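Local structure of uncharacterized protein (Pseudomonas phage YuA, 3PES) at residues A[17-30]-A[42-56]. The protein is of unknown function, a small phage protein of the YuA Gp49 family that folds as a three-stranded antiparallel sheet packed against a C-terminal helix. Sequence-based numbering, arbitrary orientation.
Sequences CLIVVTYWEPYVPA and AEGGCGEWEVRDRRG
Leu18 to Glu25 and Cys46 to Arg52 pair as antiparallel neighbours, the central strand and one outer strand of a three-stranded sheet whose other edge is strand 6-12. The strand axes run at 177° to each other, and the ladder opens with reciprocal bonds between Leu18 and Arg52, Arg52 N reaching Leu18 O at 2.8 Å. A classic beta bulge then shifts the register: Thr22 N (2.8 Å) and Tyr23 N (3.3 Å) both donate to Glu48 O, approaching from the same face of its carbonyl plane. A second irregularity, a G1 bulge, sets Gly45 and Cys46 opposite Glu25; Gly45 has positive phi, a conformation that favours glycine. Together these features mark a long, twice-bulged beta hairpin, whose arms continue past the sheet to a further bridge, Val28 with Glu43.

On the face that carries Ile19, Val21, Trp24, Trp49 and Val51, the two tryptophans pack on helix 68-82, while Val51 meets Leu62 of helix 60-63. Trp24, its CG swung opposite the backbone N (chi1 -172°), lays its six-membered ring against the Cys46 peptide, Trp24 CZ3 lying 3.3 Å from Cys46 C, while NE1 bonds to Glu83. Ile19 CG2 touches Trp49 CB at 3.9 Å, and the indole of Trp49 reaches the helix, where NE1 bonds to Asp75.

The other face mixes apolar and charged groups. Val20 lies over one face of the Arg52 guanidinium, and Val20 CG2 meets Arg52 CG at 3.6 Å. Arg52 NE and NH2 both donate to Glu50 OE1, making a salt bridge with the oxygen only 2° out of the guanidinium plane, while Arg52 NH1 bonds Gly56 O at 3.0 Å; three bonds thus restrain the group's rotation beside the type I turn Asp53-Gly56.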
ATOM      1  N   CYS A  17       4.014  12.565  -7.392  1.00 15.00           N
ATOM      2  CA  CYS A  17       4.530  12.438  -6.041  1.00 15.34           C
ATOM      3  C   CYS A  17       5.278  11.141  -5.902  1.00 14.30           C
ATOM      4  O   CYS A  17       5.377  10.365  -6.850  1.00 15.14           O
ATOM      5  CB  CYS A  17       3.396  12.454  -5.030  1.00 15.98           C
ATOM      6  SG  CYS A  17       2.264  11.041  -5.168  1.00 18.29           S
ATOM      7  N   LEU A  18       5.802  10.923  -4.705  1.00 13.73           N
ATOM      8  CA  LEU A  18       6.381   9.666  -4.319  1.00 13.34           C
ATOM      9  C   LEU A  18       5.464   9.048  -3.277  1.00 12.63           C
ATOM     10  O   LEU A  18       4.970   9.731  -2.369  1.00 13.61           O
ATOM     11  CB  LEU A  18       7.759   9.915  -3.727  1.00 14.63           C
ATOM     12  CG  LEU A  18       8.847   8.873  -3.728  1.00 16.52           C
ATOM     13  CD1 LEU A  18       9.144   8.386  -5.132  1.00 16.51           C
ATOM     14  CD2 LEU A  18      10.075   9.530  -3.145  1.00 17.86           C
ATOM     15  N   ILE A  19       5.231   7.755  -3.406  1.00 11.21           N
ATOM     16  CA  ILE A  19       4.574   6.994  -2.344  1.00 10.49           C
ATOM     17  C   ILE A  19       5.673   6.222  -1.613  1.00 10.06           C
ATOM     18  O   ILE A  19       6.452   5.492  -2.229  1.00 10.91           O
ATOM     19  CB  ILE A  19       3.503   6.022  -2.908  1.00 10.40           C
ATOM     20  CG1 ILE A  19       2.429   6.792  -3.700  1.00 11.08           C
ATOM     21  CG2 ILE A  19       2.880   5.171  -1.777  1.00 11.66           C
ATOM     22  CD1 ILE A  19       1.695   7.894  -2.972  1.00 11.85           C
ATOM     23  N   VAL A  20       5.752   6.407  -0.301  1.00 10.80           N
ATOM     24  CA  VAL A  20       6.721   5.692   0.508  1.00 11.38           C
ATOM     25  C   VAL A  20       5.946   4.712   1.387  1.00 10.46           C
ATOM     26  O   VAL A  20       4.979   5.083   2.069  1.00 11.28           O
ATOM     27  CB  VAL A  20       7.555   6.685   1.346  1.00 12.36           C
ATOM     28  CG1 VAL A  20       8.363   5.977   2.432  1.00 14.66           C
ATOM     29  CG2 VAL A  20       8.467   7.461   0.422  1.00 13.57           C
ATOM     30  N   VAL A  21       6.347   3.448   1.322  1.00 10.28           N
ATOM     31  CA  VAL A  21       5.727   2.416   2.128  1.00 10.34           C
ATOM     32  C   VAL A  21       6.530   2.267   3.416  1.00 10.92           C
ATOM     33  O   VAL A  21       7.732   1.978   3.372  1.00 11.70           O
ATOM     34  CB  VAL A  21       5.691   1.077   1.360  1.00 10.17           C
ATOM     35  CG1 VAL A  21       4.935   0.028   2.156  1.00 10.39           C
ATOM     36  CG2 VAL A  21       5.048   1.252  -0.019  1.00 11.51           C
ATOM     37  N   THR A  22       5.865   2.476   4.554  1.00 11.90           N
ATOM     38  CA  THR A  22       6.547   2.485   5.856  1.00 12.88           C
ATOM     39  C   THR A  22       6.340   1.202   6.654  1.00 12.19           C
ATOM     40  O   THR A  22       7.104   0.910   7.579  1.00 13.32           O
ATOM     41  CB  THR A  22       6.118   3.677   6.722  1.00 14.08           C
ATOM     42  OG1 THR A  22       4.717   3.604   6.955  1.00 16.22           O
ATOM     43  CG2 THR A  22       6.446   5.009   6.039  1.00 16.68           C
ATOM     44  N   TYR A  23       5.281   0.469   6.331  1.00 11.56           N
ATOM     45  CA  TYR A  23       5.022  -0.829   6.947  1.00 11.42           C
ATOM     46  C   TYR A  23       4.318  -1.701   5.918  1.00 10.72           C
ATOM     47  O   TYR A  23       3.425  -1.222   5.232  1.00 10.91           O
ATOM     48  CB  TYR A  23       4.180  -0.693   8.233  1.00 12.44           C
ATOM     49  CG  TYR A  23       4.012  -2.046   8.895  1.00 16.13           C
ATOM     50  CD1 TYR A  23       5.030  -2.586   9.688  1.00 19.94           C
ATOM     51  CD2 TYR A  23       2.889  -2.826   8.658  1.00 19.85           C
ATOM     52  CE1 TYR A  23       4.913  -3.858  10.253  1.00 20.14           C
ATOM     53  CE2 TYR A  23       2.758  -4.095   9.226  1.00 20.35           C
ATOM     54  CZ  TYR A  23       3.767  -4.596  10.002  1.00 20.95           C
ATOM     55  OH  TYR A  23       3.630  -5.848  10.546  1.00 23.12           O
ATOM     56  N   TRP A  24       4.708  -2.969   5.822  1.00 10.18           N
ATOM     57  CA  TRP A  24       3.985  -3.906   4.954  1.00  9.85           C
ATOM     58  C   TRP A  24       3.825  -5.251   5.624  1.00  9.43           C
ATOM     59  O   TRP A  24       4.804  -5.873   6.012  1.00 10.18           O
ATOM     60  CB  TRP A  24       4.606  -4.068   3.549  1.00  9.98           C
ATOM     61  CG  TRP A  24       3.707  -4.884   2.658  1.00  9.61           C
ATOM     62  CD1 TRP A  24       3.914  -6.155   2.205  1.00 10.12           C
ATOM     63  CD2 TRP A  24       2.426  -4.485   2.150  1.00  9.05           C
ATOM     64  NE1 TRP A  24       2.848  -6.559   1.433  1.00 10.31           N
ATOM     65  CE2 TRP A  24       1.910  -5.564   1.401  1.00  9.54           C
ATOM     66  CE3 TRP A  24       1.669  -3.317   2.257  1.00 10.10           C
ATOM     67  CZ2 TRP A  24       0.666  -5.502   0.747  1.00 10.17           C
ATOM     68  CZ3 TRP A  24       0.432  -3.247   1.609  1.00 11.30           C
ATOM     69  CH2 TRP A  24      -0.056  -4.338   0.873  1.00 10.40           C
ATOM     70  N   GLU A  25       2.585  -5.709   5.741  1.00  9.81           N
ATOM     71  CA  GLU A  25       2.313  -7.040   6.253  1.00 10.56           C
ATOM     72  C   GLU A  25       2.143  -7.953   5.047  1.00 10.33           C
ATOM     73  O   GLU A  25       1.169  -7.820   4.324  1.00  9.99           O
ATOM     74  CB  GLU A  25       1.043  -7.050   7.105  1.00 11.27           C
ATOM     75  CG  GLU A  25       0.853  -8.349   7.900  1.00 12.64           C
ATOM     76  CD  GLU A  25       1.980  -8.593   8.872  1.00 13.19           C
ATOM     77  OE1 GLU A  25       2.189  -7.742   9.757  1.00 15.57           O
ATOM     78  OE2 GLU A  25       2.653  -9.642   8.759  1.00 16.54           O
ATOM     79  N   PRO A  26       3.082  -8.897   4.828  1.00 10.41           N
ATOM     80  CA  PRO A  26       2.946  -9.723   3.610  1.00  9.95           C
ATOM     81  C   PRO A  26       1.627 -10.474   3.539  1.00  9.83           C
ATOM     82  O   PRO A  26       1.136 -10.950   4.576  1.00 10.56           O
ATOM     83  CB  PRO A  26       4.119 -10.712   3.723  1.00 11.12           C
ATOM     84  CG  PRO A  26       5.147  -9.953   4.506  1.00 12.24           C
ATOM     85  CD  PRO A  26       4.358  -9.170   5.531  1.00 10.55           C
ATOM     86  N   TYR A  27       1.072 -10.600   2.331  1.00  9.31           N
ATOM     87  CA  TYR A  27      -0.146 -11.389   2.164  1.00 10.01           C
ATOM     88  C   TYR A  27       0.188 -12.856   2.424  1.00 10.45           C
ATOM     89  O   TYR A  27       1.173 -13.376   1.887  1.00 12.21           O
ATOM     90  CB  TYR A  27      -0.711 -11.237   0.758  1.00 10.62           C
ATOM     91  CG  TYR A  27      -2.046 -11.915   0.570  1.00 10.03           C
ATOM     92  CD1 TYR A  27      -3.212 -11.393   1.148  1.00 10.52           C
ATOM     93  CD2 TYR A  27      -2.148 -13.076  -0.193  1.00 10.88           C
ATOM     94  CE1 TYR A  27      -4.440 -12.003   0.972  1.00  9.97           C
ATOM     95  CE2 TYR A  27      -3.371 -13.687  -0.379  1.00 11.14           C
ATOM     96  CZ  TYR A  27      -4.508 -13.144   0.196  1.00  9.84           C
ATOM     97  OH  TYR A  27      -5.722 -13.734  -0.005  1.00 10.79           O
ATOM     98  N   VAL A  28      -0.627 -13.535   3.225  1.00 10.14           N
ATOM     99  CA  VAL A  28      -0.469 -14.965   3.480  1.00 11.07           C
ATOM    100  C   VAL A  28      -1.776 -15.601   3.050  1.00 10.31           C
ATOM    101  O   VAL A  28      -2.841 -15.244   3.566  1.00 10.70           O
ATOM    102  CB  VAL A  28      -0.234 -15.273   4.970  1.00 11.00           C
ATOM    103  CG1 VAL A  28       0.116 -16.746   5.146  1.00 12.99           C
ATOM    104  CG2 VAL A  28       0.918 -14.433   5.502  1.00 12.75           C
ATOM    105  N   PRO A  29      -1.708 -16.513   2.068  1.00 10.79           N
ATOM    106  CA  PRO A  29      -2.961 -17.091   1.557  1.00 10.89           C
ATOM    107  C   PRO A  29      -3.758 -17.841   2.626  1.00 10.79           C
ATOM    108  O   PRO A  29      -3.187 -18.429   3.549  1.00 11.20           O
ATOM    109  CB  PRO A  29      -2.497 -18.055   0.436  1.00 11.85           C
ATOM    110  CG  PRO A  29      -1.080 -18.370   0.777  1.00 14.83           C
ATOM    111  CD  PRO A  29      -0.530 -17.059   1.374  1.00 12.03           C
ATOM    112  N   ALA A  30      -5.074 -17.821   2.462  1.00 10.42           N
ATOM    113  CA  ALA A  30      -5.968 -18.660   3.242  1.00 10.45           C
ATOM    114  C   ALA A  30      -5.713 -20.134   2.959  1.00 10.79           C
ATOM    115  O   ALA A  30      -5.264 -20.491   1.858  1.00 12.19           O
ATOM    116  CB  ALA A  30      -7.402 -18.339   2.884  1.00 10.68           C
ATOM    117  N   ALA A  42      -6.966 -15.836   5.235  1.00  9.56           N
ATOM    118  CA  ALA A  42      -5.792 -15.118   4.780  1.00  9.85           C
ATOM    119  C   ALA A  42      -5.370 -14.108   5.829  1.00  9.77           C
ATOM    120  O   ALA A  42      -6.174 -13.673   6.673  1.00 11.13           O
ATOM    121  CB  ALA A  42      -6.106 -14.396   3.484  1.00 10.18           C
ATOM    122  N   GLU A  43      -4.101 -13.730   5.774  1.00 10.07           N
ATOM    123  CA  GLU A  43      -3.553 -12.696   6.643  1.00 10.70           C
ATOM    124  C   GLU A  43      -2.810 -11.654   5.830  1.00 10.29           C
ATOM    125  O   GLU A  43      -2.339 -11.922   4.731  1.00 10.51           O
ATOM    126  CB  GLU A  43      -2.609 -13.299   7.677  1.00 12.12           C
ATOM    127  CG  GLU A  43      -3.266 -14.349   8.548  1.00 15.20           C
ATOM    128  CD  GLU A  43      -2.378 -14.864   9.639  1.00 21.23           C
ATOM    129  OE1 GLU A  43      -2.895 -15.602  10.503  1.00 25.37           O
ATOM    130  OE2 GLU A  43      -1.174 -14.530   9.649  1.00 24.87           O
ATOM    131  N   GLY A  44      -2.701 -10.456   6.382  1.00 10.63           N
ATOM    132  CA  GLY A  44      -1.848  -9.454   5.769  1.00 11.28           C
ATOM    133  C   GLY A  44      -2.352  -8.923   4.445  1.00 10.57           C
ATOM    134  O   GLY A  44      -3.565  -8.858   4.212  1.00 10.70           O
ATOM    135  N   GLY A  45      -1.420  -8.489   3.602  1.00 10.59           N
ATOM    136  CA  GLY A  45      -1.751  -7.832   2.346  1.00 10.74           C
ATOM    137  C   GLY A  45      -2.227  -6.412   2.589  1.00 10.46           C
ATOM    138  O   GLY A  45      -3.106  -5.914   1.880  1.00 10.67           O
ATOM    139  N   CYS A  46      -1.608  -5.748   3.566  1.00 10.85           N
ATOM    140  CA  CYS A  46      -1.946  -4.376   3.883  1.00 11.88           C
ATOM    141  C   CYS A  46      -0.792  -3.775   4.672  1.00 11.36           C
ATOM    142  O   CYS A  46       0.141  -4.481   5.068  1.00 10.41           O
ATOM    143  CB  CYS A  46      -3.219  -4.351   4.699  1.00 14.24           C
ATOM    144  SG  CYS A  46      -3.104  -5.346   6.169  1.00 18.35           S
ATOM    145  N   GLY A  47      -0.849  -2.473   4.917  1.00 11.31           N
ATOM    146  CA  GLY A  47       0.254  -1.817   5.590  1.00 11.08           C
ATOM    147  C   GLY A  47       0.035  -0.331   5.659  1.00 11.18           C
ATOM    148  O   GLY A  47      -1.101   0.131   5.727  1.00 13.40           O
ATOM    149  N   GLU A  48       1.125   0.418   5.641  1.00 10.35           N
ATOM    150  CA  GLU A  48       1.060   1.864   5.829  1.00 10.55           C
ATOM    151  C   GLU A  48       1.938   2.535   4.798  1.00 10.06           C
ATOM    152  O   GLU A  48       3.068   2.086   4.548  1.00 11.42           O
ATOM    153  CB  GLU A  48       1.551   2.255   7.234  1.00 11.41           C
ATOM    154  CG  GLU A  48       1.466   3.763   7.580  1.00 13.98           C
ATOM    155  CD  GLU A  48       0.027   4.322   7.652  1.00 15.82           C
ATOM    156  OE1 GLU A  48      -0.963   3.536   7.843  1.00 14.51           O
ATOM    157  OE2 GLU A  48      -0.114   5.576   7.524  1.00 15.04           O
ATOM    158  N   TRP A  49       1.426   3.613   4.220  1.00  9.38           N
ATOM    159  CA  TRP A  49       2.164   4.364   3.221  1.00  9.27           C
ATOM    160  C   TRP A  49       1.904   5.855   3.423  1.00  9.97           C
ATOM    161  O   TRP A  49       0.935   6.252   4.088  1.00 10.15           O
ATOM    162  CB  TRP A  49       1.783   3.941   1.791  1.00  9.58           C
ATOM    163  CG  TRP A  49       0.314   3.998   1.487  1.00  9.81           C
ATOM    164  CD1 TRP A  49      -0.588   2.975   1.620  1.00 11.14           C
ATOM    165  CD2 TRP A  49      -0.428   5.134   1.002  1.00 10.34           C
ATOM    166  NE1 TRP A  49      -1.839   3.403   1.244  1.00 11.76           N
ATOM    167  CE2 TRP A  49      -1.774   4.723   0.871  1.00 10.47           C
ATOM    168  CE3 TRP A  49      -0.092   6.452   0.667  1.00 10.86           C
ATOM    169  CZ2 TRP A  49      -2.775   5.580   0.409  1.00 11.03           C
ATOM    170  CZ3 TRP A  49      -1.097   7.301   0.209  1.00 10.62           C
ATOM    171  CH2 TRP A  49      -2.418   6.859   0.085  1.00 10.49           C
ATOM    172  N   GLU A  50       2.776   6.680   2.845  1.00 10.68           N
ATOM    173  CA  GLU A  50       2.652   8.132   2.940  1.00 11.54           C
ATOM    174  C   GLU A  50       2.939   8.777   1.606  1.00 11.66           C
ATOM    175  O   GLU A  50       3.739   8.268   0.823  1.00 12.08           O
ATOM    176  CB  GLU A  50       3.652   8.681   3.951  1.00 13.46           C
ATOM    177  CG  GLU A  50       3.392   8.234   5.350  1.00 16.14           C
ATOM    178  CD  GLU A  50       4.376   8.801   6.339  1.00 19.89           C
ATOM    179  OE1 GLU A  50       5.219   9.636   5.945  1.00 21.28           O
ATOM    180  OE2 GLU A  50       4.286   8.421   7.526  1.00 24.64           O
ATOM    181  N   VAL A  51       2.317   9.928   1.370  1.00 11.50           N
ATOM    182  CA  VAL A  51       2.661  10.748   0.219  1.00 12.62           C
ATOM    183  C   VAL A  51       3.875  11.611   0.564  1.00 12.73           C
ATOM    184  O   VAL A  51       3.917  12.224   1.643  1.00 14.85           O
ATOM    185  CB  VAL A  51       1.470  11.610  -0.262  1.00 13.35           C
ATOM    186  CG1 VAL A  51       1.795  12.202  -1.627  1.00 15.56           C
ATOM    187  CG2 VAL A  51       0.179  10.809  -0.335  1.00 16.43           C
ATOM    188  N   ARG A  52       4.844  11.664  -0.343  1.00 12.37           N
ATOM    189  CA  ARG A  52       6.058  12.471  -0.170  1.00 12.01           C
ATOM    190  C   ARG A  52       6.328  13.230  -1.458  1.00 12.10           C
ATOM    191  O   ARG A  52       5.806  12.879  -2.513  1.00 12.18           O
ATOM    192  CB  ARG A  52       7.262  11.576   0.159  1.00 12.34           C
ATOM    193  CG  ARG A  52       7.070  10.683   1.374  1.00 13.46           C
ATOM    194  CD  ARG A  52       7.166  11.430   2.682  1.00 15.65           C
ATOM    195  NE  ARG A  52       7.100  10.517   3.816  1.00 17.14           N
ATOM    196  CZ  ARG A  52       8.103   9.744   4.231  1.00 18.22           C
ATOM    197  NH1 ARG A  52       9.287   9.768   3.633  1.00 18.41           N
ATOM    198  NH2 ARG A  52       7.916   8.947   5.268  1.00 19.23           N
ATOM    199  N   ASP A  53       7.161  14.266  -1.387  1.00 12.11           N
ATOM    200  CA  ASP A  53       7.696  14.853  -2.624  1.00 12.90           C
ATOM    201  C   ASP A  53       8.789  13.956  -3.201  1.00 12.95           C
ATOM    202  O   ASP A  53       9.126  12.923  -2.616  1.00 13.24           O
ATOM    203  CB  ASP A  53       8.151  16.320  -2.454  1.00 13.31           C
ATOM    204  CG  ASP A  53       9.438  16.478  -1.648  1.00 14.63           C
ATOM    205  OD1 ASP A  53      10.157  15.496  -1.372  1.00 14.24           O
ATOM    206  OD2 ASP A  53       9.739  17.640  -1.314  1.00 17.58           O
ATOM    207  N   ARG A  54       9.331  14.341  -4.350  1.00 13.52           N
ATOM    208  CA  ARG A  54      10.289  13.486  -5.038  1.00 13.77           C
ATOM    209  C   ARG A  54      11.614  13.303  -4.282  1.00 13.33           C
ATOM    210  O   ARG A  54      12.414  12.429  -4.616  1.00 13.98           O
ATOM    211  CB  ARG A  54      10.534  13.994  -6.454  1.00 13.93           C
ATOM    212  CG  ARG A  54      11.219  15.352  -6.492  1.00 14.24           C
ATOM    213  CD  ARG A  54      11.511  15.797  -7.915  1.00 15.12           C
ATOM    214  NE  ARG A  54      12.539  14.974  -8.561  1.00 14.22           N
ATOM    215  CZ  ARG A  54      13.858  15.079  -8.363  1.00 13.84           C
ATOM    216  NH1 ARG A  54      14.674  14.268  -9.008  1.00 14.58           N
ATOM    217  NH2 ARG A  54      14.372  15.975  -7.523  1.00 12.96           N
ATOM    218  N   ARG A  55      11.851  14.135  -3.277  1.00 13.49           N
ATOM    219  CA  ARG A  55      13.034  13.964  -2.415  1.00 13.86           C
ATOM    220  C   ARG A  55      12.722  13.164  -1.152  1.00 13.18           C
ATOM    221  O   ARG A  55      13.584  12.997  -0.286  1.00 13.64           O
ATOM    222  CB  ARG A  55      13.632  15.315  -2.062  1.00 14.69           C
ATOM    223  CG  ARG A  55      14.416  15.869  -3.227  1.00 15.93           C
ATOM    224  CD  ARG A  55      14.684  17.334  -3.104  1.00 18.22           C
ATOM    225  NE  ARG A  55      15.603  17.612  -2.008  1.00 20.52           N
ATOM    226  CZ  ARG A  55      16.106  18.810  -1.759  1.00 19.36           C
ATOM    227  NH1 ARG A  55      15.768  19.858  -2.513  1.00 21.31           N
ATOM    228  NH2 ARG A  55      16.930  18.970  -0.748  1.00 23.46           N
ATOM    229  N   GLY A  56      11.504  12.652  -1.059  1.00 13.13           N
ATOM    230  CA  GLY A  56      11.093  11.865   0.110  1.00 13.49           C
ATOM    231  C   GLY A  56      10.681  12.718   1.306  1.00 13.23           C
ATOM    232  O   GLY A  56      10.459  12.187   2.401  1.00 14.47           O
TER